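Local coordinates for protein 47 KDA membrane antigen (Treponema pallidum, PDB 1O75) that possibly acts as a D,D-carboxypeptidase of the spirochaete envelope, binding penicillin and cleaving synthetic depsipeptides in a zinc-stimulated reaction, at residues G61-Q66 against G118-E123; Y95-S100 against E144-N149; V158-P163 against F174-D179; Y221-R224 against A229-S232; V233-A238 against R323-D328. The protein carries 2 engineered substitutions. All coordinates share one frame; numbering follows the deposited sequence. Where two conformers were deposited one is given.

Interaction 1 of 5, residues G61-Q66 against G118-E123; sequences GAFRQQ and GEIKFE
A small apolar helix-on-strand contact joins the helix that includes Gly61-Gln65 to the strand opening at Ile120, and one phenylalanine, Phe63, reaches across to two hydrophobic side chains. The Phe63 ring offers its edge. Its CE2 corner meets CD1 of Ile120 at 3.9 Å, and that methyl lies in the plane of the ring, with CZ of Phe63 almost as close to it at 4.0 Å. From the other corner, CE1 of Phe63 touches CE2 of Phe122 at 4.0 Å. With CG of Phe63 anti to the backbone N (chi1 167°), the ring is carried off the helix flank as far as the strand, a span that suits a long, flat, wholly apolar residue. Ile120 and Phe122 are two positions apart on their strand, which puts both on the side turned to the helix, while the intervening Lys121 pairs through its backbone with strand 101-114. Strand 120-124 is an antiparallel partner of strand 101-114 in the large mixed sheet of the N-terminal part of the protein, and helix 60-65 lies against that sheet. Ile120 also rests on Phe111 of strand 101-114, and the ring of Phe63 makes an edge-to-face pair with Phe67. Behind the helix, Ala62 is small enough to lie close to Val73 and Val150 of two further strands, and Gln66 OE1 accepts from Leu131 N.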
# COMPACT_ATOMS: atom_id res chain seq x y z
N GLY B 61 7.36 13.71 4.68
CA GLY B 61 6.34 14.14 5.62
C GLY B 61 6.26 15.66 5.59
O GLY B 61 5.19 16.25 5.80
N ALA B 62 7.39 16.31 5.32
CA ALA B 62 7.43 17.76 5.28
C ALA B 62 6.48 18.29 4.20
O ALA B 62 5.76 19.24 4.44
CB ALA B 62 8.86 18.26 5.04
N PHE B 63 6.46 17.67 3.03
CA PHE B 63 5.57 18.11 1.97
C PHE B 63 4.11 18.04 2.42
O PHE B 63 3.33 18.96 2.22
CB PHE B 63 5.72 17.24 0.71
CG PHE B 63 4.62 17.44 -0.29
CD1 PHE B 63 4.61 18.57 -1.12
CD2 PHE B 63 3.56 16.53 -0.40
CE1 PHE B 63 3.56 18.78 -2.04
CE2 PHE B 63 2.52 16.73 -1.31
CZ PHE B 63 2.51 17.86 -2.14
N ARG B 64 3.75 16.90 3.00
CA ARG B 64 2.37 16.71 3.48
C ARG B 64 1.96 17.71 4.55
O ARG B 64 0.83 18.20 4.55
CB ARG B 64 2.20 15.31 4.05
CG ARG B 64 2.36 14.20 3.03
CD ARG B 64 2.32 12.83 3.70
NE ARG B 64 2.94 11.87 2.82
CZ ARG B 64 4.00 11.14 3.14
NH1 ARG B 64 4.56 11.25 4.33
NH2 ARG B 64 4.50 10.32 2.23
N GLN B 65 2.86 18.03 5.47
CA GLN B 65 2.50 18.96 6.55
C GLN B 65 2.54 20.45 6.24
O GLN B 65 1.96 21.24 6.97
CB GLN B 65 3.38 18.68 7.77
CG GLN B 65 3.18 17.29 8.35
CD GLN B 65 4.08 17.06 9.54
OE1 GLN B 65 3.71 17.38 10.68
NE2 GLN B 65 5.28 16.56 9.28
N GLN B 66 3.22 20.83 5.15
CA GLN B 66 3.35 22.25 4.82
C GLN B 66 2.02 22.91 4.53
O GLN B 66 1.91 24.14 4.56
CB GLN B 66 4.27 22.44 3.59
CG GLN B 66 3.58 22.18 2.25
CD GLN B 66 4.56 22.35 1.08
OE1 GLN B 66 5.53 23.08 1.18
NE2 GLN B 66 4.29 21.67 -0.03
N GLY B 118 -4.32 13.78 -10.83
CA GLY B 118 -3.92 13.26 -9.53
C GLY B 118 -2.82 14.02 -8.84
O GLY B 118 -2.31 13.57 -7.82
N GLU B 119 -2.42 15.17 -9.38
CA GLU B 119 -1.36 15.94 -8.73
C GLU B 119 -1.94 17.06 -7.86
O GLU B 119 -2.96 17.68 -8.18
CB GLU B 119 -0.40 16.51 -9.77
CG GLU B 119 0.36 15.44 -10.57
CD GLU B 119 1.33 14.61 -9.71
OE1 GLU B 119 2.21 15.20 -9.05
OE2 GLU B 119 1.21 13.37 -9.70
N ILE B 120 -1.28 17.31 -6.74
CA ILE B 120 -1.75 18.33 -5.83
C ILE B 120 -1.35 19.71 -6.35
O ILE B 120 -0.18 19.97 -6.60
CB ILE B 120 -1.18 18.06 -4.42
CG1 ILE B 120 -1.81 16.76 -3.89
CG2 ILE B 120 -1.53 19.21 -3.48
CD1 ILE B 120 -0.99 16.06 -2.84
N LYS B 121 -2.33 20.58 -6.51
CA LYS B 121 -2.08 21.93 -7.00
C LYS B 121 -2.11 22.86 -5.80
O LYS B 121 -2.99 22.74 -4.93
CB LYS B 121 -3.14 22.32 -8.02
CG LYS B 121 -3.27 21.27 -9.14
CD LYS B 121 -1.89 21.02 -9.75
CE LYS B 121 -1.78 19.70 -10.52
NZ LYS B 121 -2.81 19.54 -11.58
N PHE B 122 -1.18 23.79 -5.75
CA PHE B 122 -1.13 24.69 -4.61
C PHE B 122 -0.33 25.92 -5.00
O PHE B 122 0.27 25.95 -6.08
CB PHE B 122 -0.42 23.98 -3.45
CG PHE B 122 0.95 23.46 -3.81
CD1 PHE B 122 2.06 24.31 -3.82
CD2 PHE B 122 1.13 22.14 -4.20
CE1 PHE B 122 3.33 23.84 -4.20
CE2 PHE B 122 2.40 21.67 -4.58
CZ PHE B 122 3.49 22.52 -4.58
N GLU B 123 -0.34 26.93 -4.15
CA GLU B 123 0.47 28.09 -4.44
C GLU B 123 1.37 28.39 -3.27
O GLU B 123 1.11 27.96 -2.14
CB GLU B 123 -0.37 29.31 -4.81
CG GLU B 123 -1.56 29.62 -3.97
CD GLU B 123 -2.38 30.75 -4.60
OE1 GLU B 123 -1.81 31.84 -4.80
OE2 GLU B 123 -3.58 30.54 -4.91

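Interaction 2 of 5, residues Y95-S100 against E144-N149; sequences YETDPS and EYKITN
Tyr95, within strand 91-98, meets both Glu144 and Lys146 with different parts of one side chain. CD of Lys146 lies 3.8 Å from CD2 of Tyr95, while CG of the lysine stands 4.2 Å above one face of the ring, offset toward its rim. At the edge, OE2 of Glu144 is in the ring plane, 3.7 Å from CE1 of Tyr95, and the carboxylate is turned 83° from the ring. This oxygen also takes a salt bridge from Lys81 and a hydrogen bond with Ser137, and the tyrosine hydroxyl bonds to Ser136, so a residue both aromatic and polar suits the place. Strands 95-98 and 144-149 cross almost at a right angle (96°), their axes 7.9 Å apart at the closest, within the large mixed sheet, where strand 69-85 pairs with both; side chains, with no hydrogen bond between the segments, make the contact. Two residues on, Thr97 again points toward the other strand, and its CG2 methyl packs on CD of Lys146 at 3.7 Å. The threonine's OG1 is turned to Glu76. Lys146 leaves its backbone with CG anti to N (chi1 175°) and bends farther out, letting the aliphatic stem touch both residues while NZ bonds to Ser375 O of the second subunit. Asp98 OD1 accepts from N and OG of Ser100; the bond from N makes an Asx turn.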
# COMPACT_ATOMS: atom_id res chain seq x y z
N TYR B 95 21.78 11.68 -3.39
CA TYR B 95 22.63 12.84 -3.18
C TYR B 95 23.95 12.67 -2.47
O TYR B 95 24.21 11.67 -1.80
CB TYR B 95 21.88 13.87 -2.33
CG TYR B 95 20.53 14.32 -2.80
CD1 TYR B 95 20.40 15.50 -3.51
CD2 TYR B 95 19.36 13.61 -2.46
CE1 TYR B 95 19.15 15.99 -3.87
CE2 TYR B 95 18.10 14.10 -2.83
CZ TYR B 95 18.00 15.29 -3.53
OH TYR B 95 16.79 15.81 -3.93
N GLU B 96 24.75 13.73 -2.59
CA GLU B 96 26.03 13.87 -1.91
C GLU B 96 25.88 15.28 -1.34
O GLU B 96 25.45 16.20 -2.05
CB GLU B 96 27.19 13.79 -2.89
CG GLU B 96 28.53 13.59 -2.21
CD GLU B 96 29.68 13.51 -3.20
OE1 GLU B 96 29.56 12.76 -4.19
OE2 GLU B 96 30.71 14.21 -2.98
N THR B 97 26.18 15.46 -0.06
CA THR B 97 26.01 16.78 0.53
C THR B 97 27.21 17.20 1.35
O THR B 97 28.09 16.41 1.62
CB THR B 97 24.82 16.81 1.49
OG1 THR B 97 25.16 16.08 2.67
CG2 THR B 97 23.58 16.18 0.84
N ASP B 98 27.21 18.46 1.75
CA ASP B 98 28.28 19.00 2.60
C ASP B 98 27.58 19.27 3.93
O ASP B 98 26.83 20.23 4.05
CB ASP B 98 28.80 20.31 2.00
CG ASP B 98 29.94 20.92 2.81
OD1 ASP B 98 30.16 20.47 3.97
OD2 ASP B 98 30.61 21.84 2.29
N PRO B 99 27.80 18.42 4.94
CA PRO B 99 27.14 18.64 6.23
C PRO B 99 27.43 19.97 6.92
O PRO B 99 26.64 20.42 7.76
CB PRO B 99 27.60 17.45 7.07
CG PRO B 99 27.91 16.40 6.05
CD PRO B 99 28.59 17.18 4.96
N SER B 100 28.54 20.62 6.58
CA SER B 100 28.91 21.88 7.23
C SER B 100 28.16 23.09 6.70
O SER B 100 28.22 24.18 7.29
CB SER B 100 30.42 22.12 7.11
OG SER B 100 30.80 22.37 5.77
N GLU B 144 20.63 24.35 -3.81
CA GLU B 144 19.80 23.26 -3.33
C GLU B 144 20.34 22.61 -2.06
O GLU B 144 21.55 22.44 -1.89
CB GLU B 144 19.65 22.21 -4.44
CG GLU B 144 18.67 21.07 -4.15
CD GLU B 144 18.63 20.03 -5.26
OE1 GLU B 144 19.47 20.11 -6.17
OE2 GLU B 144 17.76 19.14 -5.22
N TYR B 145 19.43 22.23 -1.17
CA TYR B 145 19.79 21.60 0.09
C TYR B 145 18.94 20.36 0.30
O TYR B 145 17.75 20.41 0.08
CB TYR B 145 19.54 22.58 1.24
CG TYR B 145 20.43 23.80 1.21
CD1 TYR B 145 21.67 23.79 1.84
CD2 TYR B 145 20.04 24.95 0.53
CE1 TYR B 145 22.50 24.90 1.80
CE2 TYR B 145 20.87 26.07 0.48
CZ TYR B 145 22.10 26.02 1.12
OH TYR B 145 22.92 27.12 1.06
N LYS B 146 19.57 19.27 0.71
CA LYS B 146 18.87 18.02 0.97
C LYS B 146 18.27 18.07 2.38
O LYS B 146 18.99 18.24 3.37
CB LYS B 146 19.84 16.85 0.89
CG LYS B 146 19.25 15.48 1.26
CD LYS B 146 20.32 14.41 1.14
CE LYS B 146 20.18 13.29 2.16
NZ LYS B 146 19.54 12.07 1.60
N ILE B 147 16.95 17.92 2.47
CA ILE B 147 16.25 17.95 3.75
C ILE B 147 16.80 16.92 4.73
O ILE B 147 16.98 15.76 4.37
CB ILE B 147 14.73 17.71 3.54
CG1 ILE B 147 14.15 18.91 2.79
CG2 ILE B 147 14.02 17.49 4.92
CD1 ILE B 147 12.72 18.73 2.29
N THR B 148 17.11 17.35 5.95
CA THR B 148 17.60 16.40 6.95
C THR B 148 16.78 16.41 8.25
O THR B 148 16.78 15.43 9.00
CB THR B 148 19.06 16.67 7.33
OG1 THR B 148 19.18 18.02 7.81
CG2 THR B 148 19.98 16.46 6.13
N ASN B 149 16.09 17.52 8.51
CA ASN B 149 15.28 17.64 9.72
C ASN B 149 14.04 18.46 9.44
O ASN B 149 14.03 19.31 8.54
CB ASN B 149 16.06 18.34 10.85
CG ASN B 149 17.29 17.59 11.26
OD1 ASN B 149 17.26 16.75 12.17
ND2 ASN B 149 18.40 17.87 10.58

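Interaction 3 of 5, residues V158-P163 against F174-D179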
# COMPACT_ATOMS: atom_id res chain seq x y z
N VAL B 158 -6.69 27.42 12.57
CA VAL B 158 -7.57 27.05 13.65
C VAL B 158 -8.75 28.04 13.63
O VAL B 158 -8.53 29.25 13.71
CB VAL B 158 -6.86 27.18 15.02
CG1 VAL B 158 -7.85 26.87 16.16
CG2 VAL B 158 -5.64 26.23 15.08
N PRO B 159 -10.00 27.55 13.53
CA PRO B 159 -11.12 28.49 13.51
C PRO B 159 -11.29 29.16 14.87
O PRO B 159 -11.43 28.49 15.91
CB PRO B 159 -12.31 27.61 13.12
CG PRO B 159 -11.94 26.28 13.71
CD PRO B 159 -10.46 26.16 13.41
N VAL B 160 -11.25 30.49 14.88
CA VAL B 160 -11.38 31.22 16.14
C VAL B 160 -12.39 32.37 16.13
O VAL B 160 -12.81 32.86 15.07
CB VAL B 160 -10.02 31.79 16.61
CG1 VAL B 160 -9.06 30.66 16.98
CG2 VAL B 160 -9.40 32.68 15.51
N ALA B 161 -12.79 32.75 17.34
CA ALA B 161 -13.70 33.88 17.58
C ALA B 161 -12.81 34.81 18.39
O ALA B 161 -12.28 34.41 19.44
CB ALA B 161 -14.90 33.45 18.41
N VAL B 162 -12.62 36.03 17.90
CA VAL B 162 -11.74 36.99 18.55
C VAL B 162 -12.51 38.23 19.01
O VAL B 162 -13.13 38.92 18.20
CB VAL B 162 -10.60 37.45 17.59
CG1 VAL B 162 -9.70 38.48 18.27
CG2 VAL B 162 -9.79 36.24 17.14
N PRO B 163 -12.48 38.53 20.32
CA PRO B 163 -13.18 39.70 20.84
C PRO B 163 -12.52 40.95 20.27
O PRO B 163 -11.30 40.99 20.10
CB PRO B 163 -12.99 39.59 22.35
CG PRO B 163 -12.72 38.12 22.57
CD PRO B 163 -11.82 37.79 21.41
N PHE B 174 -0.91 35.71 16.55
CA PHE B 174 -1.42 34.42 16.09
C PHE B 174 -1.85 34.43 14.63
O PHE B 174 -2.68 33.61 14.22
CB PHE B 174 -2.60 33.98 16.97
CG PHE B 174 -2.25 33.87 18.43
CD1 PHE B 174 -2.46 34.94 19.30
CD2 PHE B 174 -1.66 32.71 18.93
CE1 PHE B 174 -2.07 34.87 20.64
CE2 PHE B 174 -1.27 32.62 20.27
CZ PHE B 174 -1.47 33.70 21.14
N HIS B 175 -1.29 35.36 13.86
CA HIS B 175 -1.60 35.47 12.44
C HIS B 175 -3.08 35.38 12.15
O HIS B 175 -3.50 34.74 11.19
CB HIS B 175 -0.84 34.39 11.66
CG HIS B 175 0.65 34.47 11.83
ND1 HIS B 175 1.52 33.56 11.25
CD2 HIS B 175 1.42 35.33 12.54
CE1 HIS B 175 2.76 33.87 11.59
NE2 HIS B 175 2.73 34.93 12.37
N PHE B 176 -3.89 36.01 12.99
CA PHE B 176 -5.33 35.99 12.79
C PHE B 176 -5.71 36.68 11.49
O PHE B 176 -5.23 37.77 11.20
CB PHE B 176 -6.05 36.67 13.95
CG PHE B 176 -7.54 36.74 13.77
CD1 PHE B 176 -8.29 35.56 13.67
CD2 PHE B 176 -8.19 37.96 13.69
CE1 PHE B 176 -9.67 35.61 13.48
CE2 PHE B 176 -9.57 38.02 13.50
CZ PHE B 176 -10.32 36.84 13.39
N VAL B 177 -6.60 36.04 10.74
CA VAL B 177 -7.10 36.57 9.48
C VAL B 177 -8.61 36.31 9.44
O VAL B 177 -9.03 35.16 9.50
CB VAL B 177 -6.45 35.87 8.27
CG1 VAL B 177 -7.11 36.34 6.98
CG2 VAL B 177 -4.96 36.15 8.25
N GLU B 178 -9.41 37.37 9.34
CA GLU B 178 -10.85 37.19 9.30
C GLU B 178 -11.22 36.34 8.10
O GLU B 178 -10.53 36.36 7.09
CB GLU B 178 -11.57 38.54 9.22
CG GLU B 178 -11.59 39.31 10.54
CD GLU B 178 -12.53 40.51 10.51
OE1 GLU B 178 -13.74 40.34 10.25
OE2 GLU B 178 -12.05 41.64 10.76
N ASP B 179 -12.32 35.60 8.21
CA ASP B 179 -12.75 34.74 7.12
C ASP B 179 -14.25 34.45 7.23
O ASP B 179 -14.71 33.88 8.21
CB ASP B 179 -11.97 33.43 7.18
CG ASP B 179 -12.11 32.62 5.91
OD1 ASP B 179 -13.26 32.35 5.49
OD2 ASP B 179 -11.07 32.24 5.33
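Phe176 carries this contact from its segment, laying its ring between Val162 of strand 143-163 and its own onward backbone, with Val160 beside it. The chain comes to it from Phe174, the first residue to leave the helical conformation after helix 167-173, and passes through His175, whose left-handed backbone angles (phi 45°) turn the chain after the helix. Phe176 then points its side chain toward the strand, with CG anti to the backbone N (chi1 178°). One face of its ring is covered by CG2 of Val162, which stands over the centre at 3.7 Å from the centroid and only 10° off the normal, a textbook CH-pi contact. The opposite face carries the backbone N of Glu178, 4.1 Å above the plane and shifted toward the rim. Val160 approaches from neither face nor edge: its CG2 comes obliquely to CE1 and CD1 of Phe176, at 3.6 Å from each. The valines sit two positions apart on one side of an extended strand, and their branched, compact shape suits a position against a flat ring; each offers one methyl. Farther on, Glu178 forms a salt bridge with Lys167, while Asp179 pairs with Arg181. All three touching residues are buried. Helix 167-173 adds to the covering, with Ala170 against both Val162 and Phe176, and strand 8-16 runs between the two segments in the large mixed sheet, pairing antiparallel with strand 143-163 and with strand 177-178, while strand 190-194 pairs parallel with strand 143-163.

Interaction 4 of 5, residues Y221-R224 against A229-S232; sequences YHSR and AEAS
Glu230 OE1 accepts a hydrogen bond from Ser232 OG at 2.7 Å, the donor lying on the syn side of the carboxylate and 18° out of its plane. The same oxygen has a weak hydrogen bond with Ser295 OG, so one firm and one weak hydroxyl bond meet this oxygen of a buried glutamate. Two residues apart in an extended strand, Glu230 and Ser232 have side chains on the same side, near enough to meet, and the bend at CG (chi2 -87°) brings the carboxylate along the strand to the serine. The other oxygen, OE2, is turned to the loop: it comes within 4.2 Å of Ser223 OG, too far for a hydrogen bond, a loose polar approach only. Next to Glu230 in the chain, Ala229 meets Tyr221. The CB methyl of Ala229 is 4.1 Å from CE2 of Tyr221 and equally far from CD2, approaching the ring obliquely. Although the CB of Tyr221 points away from the strand, its ring swings back beside it, and its hydroxyl bonds to Leu332 N; the small alanine methyl suits a position this close, for the CA atoms of Tyr221 and Ala229 are 4.6 Å apart. Segment 221-224 belongs to the connection from strand 212-220 to strand 229-237, antiparallel neighbours in a four-stranded sheet. Backbone bonds of Glu230 with Gly220 and of Ala231 with Cys296 place strand 229-237 between strand 212-220 and strand 293-298.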
# COMPACT_ATOMS: atom_id res chain seq x y z
N TYR B 221 0.29 -3.42 16.40
CA TYR B 221 1.18 -3.24 17.54
C TYR B 221 2.66 -3.07 17.17
O TYR B 221 3.46 -2.63 17.99
CB TYR B 221 1.00 -4.41 18.53
CG TYR B 221 -0.39 -4.48 19.10
CD1 TYR B 221 -1.40 -5.20 18.45
CD2 TYR B 221 -0.73 -3.76 20.24
CE1 TYR B 221 -2.72 -5.18 18.93
CE2 TYR B 221 -2.03 -3.73 20.73
CZ TYR B 221 -3.03 -4.44 20.07
OH TYR B 221 -4.33 -4.38 20.54
N HIS B 222 3.04 -3.40 15.94
CA HIS B 222 4.43 -3.21 15.50
C HIS B 222 4.39 -2.59 14.13
O HIS B 222 5.19 -2.94 13.26
CB HIS B 222 5.19 -4.54 15.38
CG HIS B 222 4.96 -5.48 16.51
ND1 HIS B 222 4.10 -6.54 16.43
CD2 HIS B 222 5.47 -5.50 17.77
CE1 HIS B 222 4.08 -7.18 17.58
NE2 HIS B 222 4.91 -6.57 18.41
N SER B 223 3.48 -1.65 13.92
CA SER B 223 3.34 -1.06 12.60
C SER B 223 4.24 0.13 12.30
O SER B 223 4.65 0.33 11.15
CB SER B 223 1.87 -0.69 12.39
OG SER B 223 1.06 -1.81 12.69
N ARG B 224 4.54 0.93 13.31
CA ARG B 224 5.39 2.09 13.11
C ARG B 224 6.36 2.14 14.27
O ARG B 224 5.99 1.85 15.41
CB ARG B 224 4.53 3.36 13.05
CG ARG B 224 5.31 4.66 12.98
CD ARG B 224 4.58 5.67 12.11
NE ARG B 224 5.07 7.04 12.31
CZ ARG B 224 4.73 8.07 11.55
NH1 ARG B 224 3.90 7.91 10.53
NH2 ARG B 224 5.19 9.28 11.81
N ALA B 229 0.87 0.99 20.33
CA ALA B 229 -0.33 0.55 19.63
C ALA B 229 -0.73 1.61 18.64
O ALA B 229 -0.45 2.79 18.82
CB ALA B 229 -1.48 0.29 20.63
N GLU B 230 -1.43 1.20 17.60
CA GLU B 230 -1.83 2.13 16.57
C GLU B 230 -3.17 1.73 15.98
O GLU B 230 -3.50 0.55 15.90
CB GLU B 230 -0.73 2.16 15.51
CG GLU B 230 -1.07 2.92 14.26
CD GLU B 230 -1.79 2.05 13.22
OE1 GLU B 230 -2.03 2.55 12.09
OE2 GLU B 230 -2.10 0.87 13.52
N ALA B 231 -3.96 2.73 15.58
CA ALA B 231 -5.26 2.46 14.98
C ALA B 231 -5.26 3.07 13.59
O ALA B 231 -4.79 4.20 13.41
CB ALA B 231 -6.39 3.08 15.83
N SER B 232 -5.77 2.32 12.63
CA SER B 232 -5.86 2.77 11.25
C SER B 232 -7.33 2.99 10.96
O SER B 232 -8.09 2.03 10.84
CB SER B 232 -5.32 1.70 10.30
OG SER B 232 -3.91 1.67 10.37

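Interaction 5 of 5, residues V233-A238 against R323-D328; sequences VMLKRA and RDVVAD
The guanidinium of Arg323, in the conformer given, meets the CB of Ala238 at its edge, near its plane, with NH2 and CB 3.6 Å apart; a second conformer was deposited, and the contact is to be taken with caution. In this conformer NH1 makes a salt bridge with Asp211. The chain of Arg323 leaves with CG anti to the backbone N and then bends at chi3 (70°), which folds the planar end back toward Ala238; a methyl is small enough to be met by such an edge. Deeper in, the contact is purely apolar. With CG1 anti to N (chi1 174°), Val325 presents that methyl to CD2 of Leu235 at 4.1 Å, the two side chains crossing at a slant. Farther along, CG2 of Val233 comes to CB of Ala327 at 4.3 Å, where the small alanine suits the closest CA spacing, 7.6 Å for Val233 and Ala327, against 9.1 Å for Leu235 and Val325. Leu235 also rests on Ile294 and Leu212, and Val325 on Val214 and Leu317, so the apolar residues continue into both sheets. Met234 touches the bound sulfated sugar. No backbone bond joins the segments: strand 229-237 belongs to one four-stranded antiparallel sheet and strand 325-331 forms the edge of another. Their side chains meet face to face in the interior of a beta sandwich, in keeping with the E-set (immunoglobulin-like) relationship of this family.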
# COMPACT_ATOMS: atom_id res chain seq x y z
N VAL B 233 -7.72 4.25 10.84
CA VAL B 233 -9.11 4.53 10.58
C VAL B 233 -9.37 4.67 9.07
O VAL B 233 -8.83 5.58 8.44
CB VAL B 233 -9.53 5.83 11.32
CG1 VAL B 233 -11.02 6.11 11.11
CG2 VAL B 233 -9.20 5.73 12.81
N MET B 234 -10.14 3.75 8.50
CA MET B 234 -10.49 3.87 7.08
C MET B 234 -11.76 4.71 7.05
O MET B 234 -12.67 4.49 7.85
CB MET B 234 -10.74 2.49 6.47
CG MET B 234 -9.48 1.64 6.36
SD MET B 234 -8.49 2.15 4.94
CE MET B 234 -9.54 1.44 3.60
N LEU B 235 -11.82 5.66 6.12
CA LEU B 235 -12.96 6.59 6.04
C LEU B 235 -13.89 6.42 4.83
O LEU B 235 -13.47 5.89 3.79
CB LEU B 235 -12.42 8.02 6.05
CG LEU B 235 -11.52 8.37 7.24
CD1 LEU B 235 -10.80 9.66 6.97
CD2 LEU B 235 -12.36 8.51 8.52
N LYS B 236 -15.14 6.85 4.98
CA LYS B 236 -16.09 6.83 3.87
C LYS B 236 -17.01 8.04 4.05
O LYS B 236 -16.95 8.73 5.08
CB LYS B 236 -16.90 5.52 3.81
CG LYS B 236 -17.87 5.30 4.97
CD LYS B 236 -18.57 3.93 4.84
CE LYS B 236 -19.68 3.77 5.89
NZ LYS B 236 -20.33 2.44 5.77
N ARG B 237 -17.83 8.32 3.05
CA ARG B 237 -18.70 9.47 3.14
C ARG B 237 -19.90 9.17 4.02
O ARG B 237 -20.33 8.01 4.12
CB ARG B 237 -19.16 9.89 1.74
CG ARG B 237 -19.21 11.41 1.56
CD ARG B 237 -19.37 11.81 0.08
NE ARG B 237 -20.62 11.31 -0.47
CZ ARG B 237 -20.96 11.39 -1.75
NH1 ARG B 237 -20.12 11.96 -2.61
NH2 ARG B 237 -22.12 10.90 -2.17
N ALA B 238 -20.44 10.21 4.64
CA ALA B 238 -21.58 10.07 5.55
C ALA B 238 -22.74 9.27 4.95
O ALA B 238 -23.38 8.49 5.65
CB ALA B 238 -22.06 11.46 6.03
N ARG B 323 -17.53 17.49 10.10
CA ARG B 323 -18.10 17.02 11.35
C ARG B 323 -16.99 16.16 11.99
O ARG B 323 -16.19 15.54 11.28
CB ARG B 323 -19.34 16.17 11.05
CG ARG B 323 -20.21 15.82 12.25
CD ARG B 323 -21.62 15.43 11.82
NE ARG B 323 -21.66 14.13 11.13
CZ ARG B 323 -22.21 13.94 9.93
NH1 ARG B 323 -22.76 14.94 9.28
NH2 ARG B 323 -22.22 12.72 9.40
N ASP B 324 -16.91 16.15 13.32
CA ASP B 324 -15.89 15.33 14.00
C ASP B 324 -16.10 13.86 13.62
O ASP B 324 -17.22 13.41 13.40
CB ASP B 324 -15.98 15.47 15.53
CG ASP B 324 -15.42 16.80 16.05
OD1 ASP B 324 -14.98 17.66 15.26
OD2 ASP B 324 -15.42 16.99 17.29
N VAL B 325 -15.02 13.10 13.50
CA VAL B 325 -15.15 11.68 13.20
C VAL B 325 -14.70 10.97 14.46
O VAL B 325 -13.55 11.10 14.87
CB VAL B 325 -14.22 11.27 12.05
CG1 VAL B 325 -14.29 9.75 11.86
CG2 VAL B 325 -14.64 12.03 10.78
N VAL B 326 -15.60 10.20 15.07
CA VAL B 326 -15.28 9.53 16.32
C VAL B 326 -15.11 8.04 16.08
O VAL B 326 -15.97 7.41 15.48
CB VAL B 326 -16.39 9.76 17.39
CG1 VAL B 326 -16.01 9.08 18.70
CG2 VAL B 326 -16.59 11.26 17.64
N ALA B 327 -14.02 7.48 16.60
CA ALA B 327 -13.76 6.06 16.44
C ALA B 327 -13.37 5.43 17.77
O ALA B 327 -12.53 5.96 18.48
CB ALA B 327 -12.64 5.84 15.41
N ASP B 328 -13.97 4.29 18.09
CA ASP B 328 -13.65 3.58 19.31
C ASP B 328 -12.75 2.38 18.98
O ASP B 328 -13.03 1.62 18.03
CB ASP B 328 -14.92 3.09 20.01
CG ASP B 328 -15.74 4.25 20.62
OD1 ASP B 328 -15.21 5.38 20.69
OD2 ASP B 328 -16.90 4.02 21.03

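Interactions 1, 2 and 3 all reach the large mixed sheet of the N-terminal part, and interactions 2 and 3 use the same long strand, 143-163, yet their centres lie about 37 Å apart. Interactions 4 and 5 belong to the second family region and share strand 229-237, their segments following each other directly in sequence; their centres are about 18 Å apart. Interactions 2 and 5, on opposite sides of the chain's centre, have their centres about 39 Å apart. Bound ligands lie near several: Met234 of interaction 5 touches the sulfated sugar, the Ile120 side chain of interaction 1 is about 10 Å from a sulfated sugar, and the side chains of Glu144 and Ala229 lie about 7 and 6 Å from separate xenon atoms.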